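Long-range contacts in flagellin hook IN motif family (Aeromonas hydrophila subsp. hydrophila, PDB 6XI1), which probably serves as part of the calcium-rigidified extender of a bacterial RTX adhesin, a string of tandem beta-sandwich repeats that projects the adhesin toward its target: residues Val26-Asp31 with Thr49-Asp54; Gly76-Thr81 with Phe108-Val113; Asn147-Glu152 with Thr193-Asn198; Gly135-Ala140 with Thr222-Thr227; Gly280-Gly285 with Glu318-Ala323. All coordinates share one frame; numbering follows the deposited sequence.

Contact 1. Residues Val26-Asp31 with Thr49-Asp54; sequences VITGSD and TLSVTD. With CA (calcium ion), chain K.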
# COMPACT_ATOMS: atom_id res chain seq x y z
N VAL A 26 12.86 17.09 88.69
CA VAL A 26 11.62 16.81 87.93
C VAL A 26 11.72 17.67 86.66
O VAL A 26 11.83 18.91 86.75
CB VAL A 26 10.33 17.04 88.75
CG1 VAL A 26 10.29 18.43 89.36
CG2 VAL A 26 9.05 16.79 87.95
N ILE A 27 11.85 16.99 85.52
CA ILE A 27 11.96 17.60 84.17
C ILE A 27 10.62 17.39 83.48
O ILE A 27 10.13 16.26 83.47
CB ILE A 27 13.13 17.01 83.38
CG1 ILE A 27 14.46 17.16 84.13
CG2 ILE A 27 13.20 17.63 81.98
CD1 ILE A 27 15.57 16.28 83.62
N THR A 28 10.04 18.45 82.96
CA THR A 28 8.71 18.45 82.31
C THR A 28 8.77 19.43 81.14
O THR A 28 9.84 20.05 80.95
CB THR A 28 7.61 18.84 83.31
OG1 THR A 28 7.99 20.11 83.84
CG2 THR A 28 7.42 17.84 84.43
N GLY A 29 7.65 19.61 80.43
CA GLY A 29 7.51 20.56 79.30
C GLY A 29 7.42 19.82 77.97
O GLY A 29 7.04 18.62 77.98
N SER A 30 7.79 20.46 76.87
CA SER A 30 7.70 19.83 75.53
C SER A 30 8.93 18.94 75.32
O SER A 30 10.08 19.43 75.36
CB SER A 30 7.46 20.82 74.39
OG SER A 30 8.09 22.06 74.63
N ASP A 31 8.67 17.65 75.18
CA ASP A 31 9.74 16.63 74.95
C ASP A 31 9.41 15.81 73.69
O ASP A 31 9.90 14.68 73.60
CB ASP A 31 9.89 15.72 76.16
CG ASP A 31 8.60 15.04 76.60
OD1 ASP A 31 7.60 15.15 75.90
OD2 ASP A 31 8.64 14.38 77.65
N THR A 49 10.71 23.67 74.81
CA THR A 49 11.35 24.08 76.08
C THR A 49 10.98 23.04 77.14
O THR A 49 9.78 22.70 77.31
CB THR A 49 11.02 25.53 76.44
OG1 THR A 49 11.62 26.38 75.45
CG2 THR A 49 11.55 25.91 77.80
N LEU A 50 12.02 22.56 77.80
CA LEU A 50 11.89 21.74 79.03
C LEU A 50 12.09 22.67 80.22
O LEU A 50 12.93 23.61 80.11
CB LEU A 50 12.98 20.66 79.04
CG LEU A 50 12.81 19.55 77.99
CD1 LEU A 50 14.02 18.62 78.04
CD2 LEU A 50 11.53 18.77 78.21
N SER A 51 11.37 22.38 81.29
CA SER A 51 11.59 23.06 82.59
C SER A 51 12.03 22.03 83.63
O SER A 51 11.67 20.84 83.55
CB SER A 51 10.37 23.83 83.00
OG SER A 51 9.28 22.95 83.11
N VAL A 52 12.82 22.49 84.59
CA VAL A 52 13.43 21.61 85.61
C VAL A 52 13.31 22.31 86.96
O VAL A 52 13.68 23.49 87.04
CB VAL A 52 14.89 21.28 85.25
CG1 VAL A 52 15.68 22.52 84.88
CG2 VAL A 52 15.55 20.46 86.35
N THR A 53 12.78 21.60 87.95
CA THR A 53 12.82 21.98 89.38
C THR A 53 13.65 20.91 90.10
O THR A 53 13.53 19.71 89.75
CB THR A 53 11.41 22.12 89.96
OG1 THR A 53 10.85 20.82 90.13
CG2 THR A 53 10.48 22.96 89.11
N ASP A 54 14.45 21.33 91.08
CA ASP A 54 15.31 20.40 91.86
C ASP A 54 15.20 20.77 93.34
O ASP A 54 15.55 21.90 93.68
CB ASP A 54 16.75 20.45 91.36
CG ASP A 54 17.53 19.20 91.72
OD1 ASP A 54 17.45 18.76 92.89
OD2 ASP A 54 18.17 18.63 90.80
CA CA K . 19.03 17.00 92.78
O HOH W 1 9.58 20.47 86.04
O HOH W 2 7.76 24.46 74.24
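Thr28 OG1 and Ser51 OG each sit between the backbone N and the carbonyl carbon of their own residue (chi1 56° and 59°), and because the two residues face each other as a hydrogen-bonded antiparallel pair, the hydroxyls end 3.2 Å apart in a weak hydrogen bond. They belong to the beta hairpin of strands 26-36 and 43-53, the first two strands of a cadherin-like beta sandwich. Ser51 N donates to Thr28 O at 2.8 Å and Thr28 N returns the bond to Ser51 O; Val26 and Thr53, the next hydrogen-bonded pair, make the same exchange. A water donates to Val26 O and lies 2.7 Å from Thr28 OG1, wetting this outer face. The face of Ile27 and Val52 is apolar instead: the two lie side by side, Ile27 CG1 to Val52 CG2 at 4.1 Å, with Phe63 against Val52 and His118 against Ile27. Leu50 comes in at an angle, CD1 on Ile27 CG2 and CD2 3.3 Å from Ser30 O, a carbonyl that also accepts from Trp86 NE1. The regular strand ends at Gly29, but Ser30 N still donates to Thr49 O at 3.0 Å. At the other end Asp54 turns to calcium, where Asn22, Asp23, Asp56 and Glu60 complete the protein ligands; its carboxylate binds through both oxygens, OD1 at 2.4 Å and OD2 at 2.7 Å from the metal.

Contact 2. Residues Gly76-Thr81 with Phe108-Val113; sequences GSLTIT and FTVASV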
# COMPACT_ATOMS: atom_id res chain seq x y z
N GLY A 76 19.48 13.31 62.66
CA GLY A 76 19.42 14.70 63.16
C GLY A 76 20.29 14.86 64.39
O GLY A 76 20.94 13.88 64.84
N SER A 77 20.30 16.06 64.96
CA SER A 77 21.02 16.34 66.22
C SER A 77 20.14 17.27 67.05
O SER A 77 19.28 17.98 66.46
CB SER A 77 22.37 16.90 65.94
OG SER A 77 22.27 18.14 65.25
N LEU A 78 20.29 17.22 68.37
CA LEU A 78 19.55 18.12 69.27
C LEU A 78 20.54 18.84 70.18
O LEU A 78 21.44 18.17 70.70
CB LEU A 78 18.54 17.27 70.04
CG LEU A 78 17.66 18.04 71.01
CD1 LEU A 78 16.27 17.46 71.03
CD2 LEU A 78 18.27 18.04 72.42
N THR A 79 20.45 20.17 70.29
CA THR A 79 21.21 20.97 71.29
C THR A 79 20.21 21.54 72.31
O THR A 79 19.06 21.77 71.94
CB THR A 79 22.05 22.07 70.63
OG1 THR A 79 21.14 23.03 70.13
CG2 THR A 79 22.92 21.59 69.50
N ILE A 80 20.63 21.72 73.56
CA ILE A 80 19.79 22.34 74.62
C ILE A 80 20.61 23.44 75.32
O ILE A 80 21.83 23.29 75.45
CB ILE A 80 19.24 21.27 75.58
CG1 ILE A 80 18.07 21.81 76.41
CG2 ILE A 80 20.34 20.68 76.45
CD1 ILE A 80 17.21 20.76 77.08
N THR A 81 19.95 24.55 75.67
CA THR A 81 20.55 25.65 76.48
C THR A 81 20.42 25.31 77.98
O THR A 81 19.58 24.46 78.34
CB THR A 81 19.89 27.00 76.17
OG1 THR A 81 18.58 26.92 76.70
CG2 THR A 81 19.83 27.35 74.69
N PHE A 108 16.72 11.83 71.89
CA PHE A 108 17.91 12.54 72.39
C PHE A 108 17.76 12.66 73.90
O PHE A 108 16.65 12.96 74.40
CB PHE A 108 18.09 13.88 71.69
CG PHE A 108 18.17 13.74 70.20
CD1 PHE A 108 17.01 13.59 69.44
CD2 PHE A 108 19.39 13.72 69.56
CE1 PHE A 108 17.10 13.42 68.06
CE2 PHE A 108 19.47 13.59 68.18
CZ PHE A 108 18.33 13.44 67.44
N THR A 109 18.84 12.34 74.60
CA THR A 109 18.87 12.34 76.08
C THR A 109 19.52 13.64 76.52
O THR A 109 20.62 13.94 76.05
CB THR A 109 19.56 11.08 76.61
OG1 THR A 109 18.76 9.97 76.21
CG2 THR A 109 19.70 11.11 78.11
N VAL A 110 18.82 14.42 77.35
CA VAL A 110 19.39 15.66 77.97
C VAL A 110 19.46 15.44 79.48
O VAL A 110 18.74 14.54 79.99
CB VAL A 110 18.59 16.92 77.59
CG1 VAL A 110 18.69 17.23 76.10
CG2 VAL A 110 17.14 16.82 78.01
N ALA A 111 20.25 16.25 80.19
CA ALA A 111 20.50 16.11 81.65
C ALA A 111 20.52 17.47 82.37
O ALA A 111 21.06 18.46 81.78
CB ALA A 111 21.78 15.35 81.89
N SER A 112 20.00 17.46 83.60
CA SER A 112 20.21 18.43 84.72
C SER A 112 21.70 18.68 84.96
O SER A 112 22.46 17.75 84.68
CB SER A 112 19.64 17.89 86.03
OG SER A 112 18.28 17.51 85.96
N VAL A 113 22.07 19.82 85.58
CA VAL A 113 23.45 20.10 86.09
C VAL A 113 23.87 18.89 86.94
O VAL A 113 25.03 18.46 86.83
CB VAL A 113 23.55 21.41 86.91
CG1 VAL A 113 24.93 21.55 87.55
CG2 VAL A 113 23.24 22.64 86.08
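Leu78 lays its CB over one face of the Phe108 ring, 3.9 Å from the centroid and 26° off the ring normal, a CH-pi contact displaced toward the rim beside CG. The ring's edge meets backbone: Gly76 O lies near the ring plane, 3.7 Å from Phe108 CE2. With CG anti to the backbone N (chi1 -179°), Leu78 sends its branch on past the ring, and CD2 reaches Val110 CG1 at 3.8 Å. That same methyl, Val110 CG1, meets Ile80 CG2 at 3.8 Å, so it is shared by two side chains that each cross Val110 roughly at a right angle. Apart from the Gly76 carbonyl at the ring edge, the meeting groups are hydrocarbon, and the four side chains are buried.

One shell out, Val120 backs Leu78, Pro70 touches Phe108, and Leu50 presses on both Ile80 and Val110, with Phe63 also against Ile80. Gly76 N donates to Glu106 OE1, which helps place the carbonyl at the ring edge. The two strands are not neighbours: 66-70 comes between them in the strand order, bonded to Leu78 and Ile80 through Gly68 and Gly66. Their axes lie 8.1 Å apart and only 14° from parallel, with the Leu78, Ile80, Phe108 and Val110 side chains meeting between them, the packing of the hydrophobic interior of a cadherin-like beta sandwich.

Contact 3. Residues Asn147-Glu152 with Thr193-Asn198; sequences NPTLTE and TYNVDN. With CA (calcium ion), chain N.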
# COMPACT_ATOMS: atom_id res chain seq x y z
N ASN A 147 4.21 -10.39 9.66
CA ASN A 147 2.80 -10.81 9.53
C ASN A 147 2.65 -12.06 10.39
O ASN A 147 3.47 -12.97 10.23
CB ASN A 147 2.53 -11.06 8.04
CG ASN A 147 1.04 -11.12 7.74
OD1 ASN A 147 0.56 -12.12 7.23
ND2 ASN A 147 0.34 -10.07 8.10
N PRO A 148 1.58 -12.22 11.18
CA PRO A 148 0.44 -11.28 11.20
C PRO A 148 0.60 -10.06 12.15
O PRO A 148 -0.27 -9.22 12.20
CB PRO A 148 -0.70 -12.20 11.69
CG PRO A 148 0.01 -13.16 12.67
CD PRO A 148 1.34 -13.42 12.00
N THR A 149 1.67 -10.02 12.94
CA THR A 149 1.88 -8.99 13.98
C THR A 149 3.10 -8.14 13.66
O THR A 149 4.12 -8.73 13.27
CB THR A 149 2.12 -9.65 15.35
OG1 THR A 149 0.95 -10.43 15.54
CG2 THR A 149 2.27 -8.67 16.47
N LEU A 150 2.98 -6.82 13.83
CA LEU A 150 4.11 -5.86 13.81
C LEU A 150 4.53 -5.62 15.27
O LEU A 150 3.67 -5.38 16.15
CB LEU A 150 3.73 -4.54 13.16
CG LEU A 150 2.98 -4.66 11.85
CD1 LEU A 150 2.73 -3.30 11.29
CD2 LEU A 150 3.72 -5.52 10.85
N THR A 151 5.82 -5.65 15.54
CA THR A 151 6.32 -5.59 16.93
C THR A 151 7.44 -4.57 17.02
O THR A 151 8.28 -4.53 16.12
CB THR A 151 6.82 -6.95 17.44
OG1 THR A 151 5.68 -7.80 17.34
CG2 THR A 151 7.29 -6.93 18.88
N GLU A 152 7.41 -3.80 18.10
CA GLU A 152 8.49 -2.90 18.51
C GLU A 152 8.78 -3.17 19.98
O GLU A 152 7.84 -3.34 20.78
CB GLU A 152 8.05 -1.46 18.25
CG GLU A 152 9.11 -0.44 18.55
CD GLU A 152 10.25 -0.36 17.54
OE1 GLU A 152 10.54 -1.36 16.85
OE2 GLU A 152 10.79 0.73 17.42
N THR A 193 6.84 -3.94 25.11
CA THR A 193 6.59 -4.56 23.82
C THR A 193 5.30 -3.94 23.28
O THR A 193 4.30 -4.03 23.99
CB THR A 193 6.43 -6.08 23.96
OG1 THR A 193 7.61 -6.62 24.52
CG2 THR A 193 6.20 -6.76 22.63
N TYR A 194 5.37 -3.35 22.10
CA TYR A 194 4.19 -2.88 21.31
C TYR A 194 3.92 -3.91 20.24
O TYR A 194 4.84 -4.35 19.51
CB TYR A 194 4.50 -1.53 20.67
CG TYR A 194 3.44 -1.05 19.69
CD1 TYR A 194 2.33 -0.33 20.12
CD2 TYR A 194 3.57 -1.32 18.35
CE1 TYR A 194 1.34 0.05 19.21
CE2 TYR A 194 2.58 -0.97 17.45
CZ TYR A 194 1.51 -0.21 17.87
OH TYR A 194 0.58 0.21 16.92
N ASN A 195 2.62 -4.22 20.04
CA ASN A 195 2.19 -5.17 19.01
C ASN A 195 0.97 -4.54 18.35
O ASN A 195 0.07 -3.98 19.07
CB ASN A 195 1.80 -6.55 19.55
CG ASN A 195 2.94 -7.28 20.23
OD1 ASN A 195 3.91 -7.61 19.57
ND2 ASN A 195 2.85 -7.45 21.54
N VAL A 196 0.95 -4.63 17.05
CA VAL A 196 -0.28 -4.29 16.28
C VAL A 196 -0.49 -5.35 15.21
O VAL A 196 0.44 -5.87 14.59
CB VAL A 196 -0.23 -2.85 15.74
CG1 VAL A 196 0.89 -2.66 14.74
CG2 VAL A 196 -1.59 -2.42 15.12
N ASP A 197 -1.77 -5.67 14.97
CA ASP A 197 -2.14 -6.59 13.88
C ASP A 197 -1.82 -5.89 12.55
O ASP A 197 -2.37 -4.82 12.29
CB ASP A 197 -3.62 -6.95 13.99
CG ASP A 197 -3.99 -7.82 15.20
OD1 ASP A 197 -3.09 -8.30 15.92
OD2 ASP A 197 -5.18 -8.07 15.40
N ASN A 198 -1.06 -6.54 11.69
CA ASN A 198 -0.70 -6.02 10.34
C ASN A 198 -1.96 -5.81 9.51
O ASN A 198 -1.99 -4.84 8.76
CB ASN A 198 0.23 -6.99 9.63
CG ASN A 198 0.82 -6.43 8.36
OD1 ASN A 198 1.18 -5.25 8.32
ND2 ASN A 198 0.95 -7.31 7.38
CA CA N . 10.95 -0.86 14.33
O HOH W 3 9.64 -2.90 14.37
O HOH W 4 12.56 0.65 15.38
O HOH W 5 10.28 -1.20 11.91
O HOH W 6 12.86 -2.30 14.37
O HOH W 7 12.02 0.56 12.80
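From Thr149 opposite Asp197 to Glu152 opposite Tyr194, the two strands run antiparallel at 161° with their axes 4.6 Å apart, and the Leu150-Val196 and Glu152-Tyr194 pairs each exchange two N-H to O=C bonds. They are the second and fifth strands of the cadherin-like beta sandwich, neighbours in the sheet although forty residues of chain separate the two segments. On one face Thr151 and Asn195 lie alongside, and Thr151 OG1 donates to Asn195 OD1 at 2.9 Å in the carbonyl plane; the methyl of Thr149 leans on the same amide. The other face is apolar where Leu150 CB meets Val196 CG1 at 3.8 Å, while the Tyr194 ring runs on to Phe214 and its hydroxyl bonds to Glu212.

At the start of strand 149-159 the chain enters through the cis peptide before Pro148, whose carbonyl takes Asn198 N at 2.8 Å. The Asn198 side chain crosses the tip of Leu150, OD1 lying 3.6 Å from CD2. Its ND2 bonds to Asp144 and its backbone O to Gln202, two ligands of a neighbouring calcium, making Asn198 a second-shell residue of that site.

Glu152 serves a different calcium. Its chain leaves extended (chi1 -177°), then bends at chi2 (74°), taking the carboxylate away from Tyr194. Ala140 O shares this largely hydrated ion. One bound water donates to Thr151 O at 2.8 Å, a second donates to Glu152 OE2 at 2.7 Å, and Glu152 OE1 itself binds the metal at 2.6 Å.

Contact 4. Residues Gly135-Ala140 with Thr222-Thr227; sequences GSDTGA and TTHTVT. With CA (calcium ion), chain N.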
# COMPACT_ATOMS: atom_id res chain seq x y z
N GLY A 135 15.05 6.42 29.22
CA GLY A 135 15.32 5.28 28.33
C GLY A 135 14.51 5.43 27.07
O GLY A 135 14.13 6.56 26.74
N SER A 136 14.24 4.32 26.41
CA SER A 136 13.59 4.26 25.08
C SER A 136 12.10 4.52 25.22
O SER A 136 11.41 3.65 25.78
CB SER A 136 13.87 2.97 24.39
OG SER A 136 13.23 3.00 23.13
N ASP A 137 11.61 5.66 24.74
CA ASP A 137 10.18 5.99 24.88
C ASP A 137 9.57 6.30 23.52
O ASP A 137 8.48 6.94 23.47
CB ASP A 137 9.94 7.11 25.88
CG ASP A 137 10.63 8.42 25.58
OD1 ASP A 137 11.20 8.55 24.49
OD2 ASP A 137 10.59 9.29 26.47
N THR A 138 10.25 5.92 22.46
CA THR A 138 9.72 6.05 21.08
C THR A 138 10.03 4.77 20.32
O THR A 138 10.98 4.08 20.67
CB THR A 138 10.25 7.27 20.31
OG1 THR A 138 11.64 7.04 20.11
CG2 THR A 138 10.03 8.58 21.03
N GLY A 139 9.21 4.47 19.33
CA GLY A 139 9.43 3.35 18.43
C GLY A 139 8.57 3.48 17.17
O GLY A 139 7.78 4.45 17.08
N ALA A 140 8.86 2.63 16.20
CA ALA A 140 8.39 2.71 14.82
C ALA A 140 8.15 1.30 14.32
O ALA A 140 8.94 0.40 14.60
CB ALA A 140 9.37 3.43 13.95
N THR A 222 3.85 7.59 39.26
CA THR A 222 4.55 8.47 38.30
C THR A 222 4.42 7.90 36.89
O THR A 222 4.67 6.68 36.69
CB THR A 222 6.04 8.63 38.63
OG1 THR A 222 6.24 9.06 39.98
CG2 THR A 222 6.69 9.63 37.70
N THR A 223 4.04 8.73 35.92
CA THR A 223 3.72 8.25 34.56
C THR A 223 4.80 8.65 33.57
O THR A 223 5.51 9.62 33.77
CB THR A 223 2.32 8.67 34.09
OG1 THR A 223 2.29 10.09 34.03
CG2 THR A 223 1.20 8.15 34.96
N HIS A 224 4.95 7.83 32.53
CA HIS A 224 5.73 8.16 31.31
C HIS A 224 4.98 7.65 30.07
O HIS A 224 4.27 6.64 30.16
CB HIS A 224 7.12 7.57 31.41
CG HIS A 224 8.15 8.19 30.55
ND1 HIS A 224 8.75 9.38 30.87
CD2 HIS A 224 8.70 7.80 29.39
CE1 HIS A 224 9.65 9.69 29.95
NE2 HIS A 224 9.63 8.75 29.03
N THR A 225 5.21 8.29 28.95
CA THR A 225 4.55 7.95 27.67
C THR A 225 5.55 7.31 26.70
O THR A 225 6.73 7.79 26.57
CB THR A 225 3.84 9.19 27.12
OG1 THR A 225 2.82 9.54 28.06
CG2 THR A 225 3.18 8.91 25.78
N VAL A 226 5.15 6.22 26.07
CA VAL A 226 5.85 5.64 24.91
C VAL A 226 5.04 5.99 23.66
O VAL A 226 3.82 5.73 23.63
CB VAL A 226 6.05 4.12 25.07
CG1 VAL A 226 6.71 3.47 23.87
CG2 VAL A 226 6.84 3.78 26.33
N THR A 227 5.70 6.54 22.66
CA THR A 227 5.07 7.05 21.42
C THR A 227 5.50 6.16 20.27
O THR A 227 6.74 6.09 20.00
CB THR A 227 5.43 8.51 21.12
OG1 THR A 227 5.06 9.30 22.25
CG2 THR A 227 4.71 9.03 19.89
CA CA N . 10.95 -0.86 14.33
O HOH W 8 6.94 9.36 24.23
O HOH W 5 10.28 -1.20 11.91
O HOH W 3 9.64 -2.90 14.37
O HOH W 6 12.86 -2.30 14.37
O HOH W 7 12.02 0.56 12.80
O HOH W 4 12.56 0.65 15.38
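Asp137 and His224 make the tight end of this contact. With CG folded back between its N and carbonyl carbon (chi1 59°), the Asp137 carboxylate lies within 13° of coplanar with the imidazole, and His224 NE2 donates to OD2 at 2.8 Å, using the lone pair turned away from the other oxygen. The bond is bent a little, since OD2 stands slightly out of the ring plane. Asp137 CB is 3.4 Å from Thr225 O, and Leu156 packs against Asp137, His224 and Val226. The backbone carbonyl of Asp137 receives Thr227 N at 2.9 Å, the donor standing above the carbonyl plane rather than on a lone pair; Thr227 O then takes Gly139 N at 3.0 Å.

These two bonds flank a parallel bridge, Thr138 beside Thr227. It joins the first and last strands of the sandwich, 132-142 and 223-231. Strand 132-142 is broken: Ser136 bonds to Thr155 of strand 149-159, and from Asp137 on the chain changes partner, the switch familiar from the first strand of cadherin and immunoglobulin-like domains.

The solvent side is looser. There a water joins the two strands, donating to Asp137 O at 3.0 Å and to Thr225 O at 2.8 Å, and lying 2.7 Å from Thr227 OG1. Thr138 is exposed. Beyond Thr227 the pairing runs on, Gly139 bonding to Thr229, and Ala140 O binds a mostly water-coordinated calcium at 2.4 Å.

Contact 5. Residues Gly280-Gly285 with Glu318-Ala323; sequences GVASNG and ETFTVA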
# COMPACT_ATOMS: atom_id res chain seq x y z
N GLY A 280 -3.93 5.09 -22.87
CA GLY A 280 -3.18 3.87 -22.56
C GLY A 280 -1.88 3.83 -23.38
O GLY A 280 -1.85 4.36 -24.50
N VAL A 281 -0.84 3.21 -22.83
CA VAL A 281 0.45 3.05 -23.54
C VAL A 281 0.32 1.84 -24.43
O VAL A 281 -0.02 0.74 -23.92
CB VAL A 281 1.65 2.88 -22.56
CG1 VAL A 281 2.93 2.66 -23.35
CG2 VAL A 281 1.73 4.06 -21.63
N ALA A 282 0.43 2.05 -25.73
CA ALA A 282 0.16 1.03 -26.76
C ALA A 282 1.31 0.03 -26.90
O ALA A 282 2.48 0.41 -26.75
CB ALA A 282 -0.20 1.64 -28.09
N SER A 283 0.99 -1.22 -27.13
CA SER A 283 1.93 -2.24 -27.65
C SER A 283 2.64 -1.69 -28.89
O SER A 283 2.02 -0.96 -29.72
CB SER A 283 1.25 -3.56 -27.93
OG SER A 283 0.07 -3.42 -28.68
N ASN A 284 3.93 -1.98 -29.01
CA ASN A 284 4.66 -1.57 -30.24
C ASN A 284 3.96 -2.13 -31.48
O ASN A 284 3.57 -3.32 -31.51
CB ASN A 284 6.15 -1.93 -30.10
CG ASN A 284 6.83 -1.12 -29.02
OD1 ASN A 284 6.37 -0.04 -28.65
ND2 ASN A 284 7.87 -1.68 -28.41
N GLY A 285 3.75 -1.29 -32.49
CA GLY A 285 3.13 -1.68 -33.76
C GLY A 285 1.62 -1.56 -33.69
O GLY A 285 0.97 -1.80 -34.75
N GLU A 318 -3.74 -5.97 -30.19
CA GLU A 318 -3.09 -4.74 -29.68
C GLU A 318 -3.41 -4.63 -28.19
O GLU A 318 -4.58 -4.88 -27.78
CB GLU A 318 -3.59 -3.51 -30.42
CG GLU A 318 -3.44 -3.66 -31.90
CD GLU A 318 -3.65 -2.40 -32.75
OE1 GLU A 318 -4.37 -1.47 -32.32
OE2 GLU A 318 -3.14 -2.44 -33.86
N THR A 319 -2.42 -4.25 -27.39
CA THR A 319 -2.62 -4.10 -25.94
C THR A 319 -2.32 -2.66 -25.53
O THR A 319 -1.46 -1.97 -26.15
CB THR A 319 -1.81 -5.12 -25.15
OG1 THR A 319 -0.43 -4.86 -25.39
CG2 THR A 319 -2.11 -6.53 -25.57
N PHE A 320 -3.03 -2.18 -24.53
CA PHE A 320 -2.92 -0.80 -24.01
C PHE A 320 -2.78 -0.89 -22.50
O PHE A 320 -3.65 -1.55 -21.82
CB PHE A 320 -4.13 0.02 -24.44
CG PHE A 320 -4.23 0.06 -25.93
CD1 PHE A 320 -4.83 -0.97 -26.64
CD2 PHE A 320 -3.55 1.05 -26.64
CE1 PHE A 320 -4.87 -0.96 -28.03
CE2 PHE A 320 -3.57 1.04 -28.02
CZ PHE A 320 -4.22 0.04 -28.71
N THR A 321 -1.74 -0.27 -21.96
CA THR A 321 -1.48 -0.24 -20.51
C THR A 321 -2.08 1.02 -19.90
O THR A 321 -1.74 2.12 -20.34
CB THR A 321 0.01 -0.36 -20.14
OG1 THR A 321 0.42 -1.57 -20.77
CG2 THR A 321 0.17 -0.46 -18.65
N VAL A 322 -2.99 0.85 -18.93
CA VAL A 322 -3.58 1.98 -18.18
C VAL A 322 -3.12 1.87 -16.73
O VAL A 322 -2.63 0.82 -16.36
CB VAL A 322 -5.12 2.02 -18.30
CG1 VAL A 322 -5.57 2.26 -19.73
CG2 VAL A 322 -5.76 0.78 -17.71
N ALA A 323 -3.26 2.93 -15.96
CA ALA A 323 -2.79 2.98 -14.56
C ALA A 323 -3.83 3.59 -13.63
O ALA A 323 -4.51 4.57 -14.00
CB ALA A 323 -1.48 3.76 -14.51
O HOH W 9 0.69 -2.13 -23.68
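Gly280 brings its bare CA to within 3.2 Å of Thr321 O, a CA-H...O contact, with a methyl of Val322 beside it. Val281 follows with the regular pairing of two antiparallel strands: Val281 N donates to Thr321 O at 2.9 Å, and Val281 O takes Thr321 N at 2.8 Å. A water also donates to Val281 O and lies 3.0 Å from Thr321 OG1, so two donors grip that carbonyl. Ala282 turns to the opposite face, where its CB meets Phe320 CE2 obliquely at 3.4 Å; the ring continues inward to Leu290 and Tyr300.

Ser283 N still reaches Thr319 O at 2.7 Å, but the return bond comes from the side chain: with OG between the backbone N and carbonyl carbon (chi1 48°), the hydroxyl oxygen accepts Thr319 N at 2.9 Å, nearly straight (169°). The chain then turns away, and Gly285 O bonds to Lys316, which also forms a salt bridge with Glu318 OE2. Glu318 OE1, lying in plane at the edge of the Phe320 ring, bonds to Tyr300 OH and Gly288 N, and OE2 also accepts from Leu287 N.

The contact joins the third and sixth strands, 278-282 and 315-323. Ser283 OG stands in for a backbone carbonyl as the strand runs out, and with a lysine, two backbone N-H groups and a tyrosine hydroxyl around it, the buried Glu318 carboxylate is probably kept ionised.

Contacts 1 and 2 belong to one sandwich, their centres about 12 Å apart, and share its core: Leu50 CD1 of contact 1 packs on Val110 CG2 of contact 2 at 3.6 Å. Contacts 3 and 4 meet differently in the next repeat, their centres about 17 Å apart. Each supplies a ligand to the same calcium, Glu152 OE1 from 147-152 and Ala140 O from 135-140; Glu152 OE2 also lies 3.0 Å from Ala140 N, probably hydrogen-bonded. Contact 5 stands alone in the third repeat, about 24 Å at nearest atoms from contact 3. The centres of contacts 1 and 5 lie about 110 Å apart, in keeping with an elongated chain. A separate calcium sits on Asp54 in contact 1.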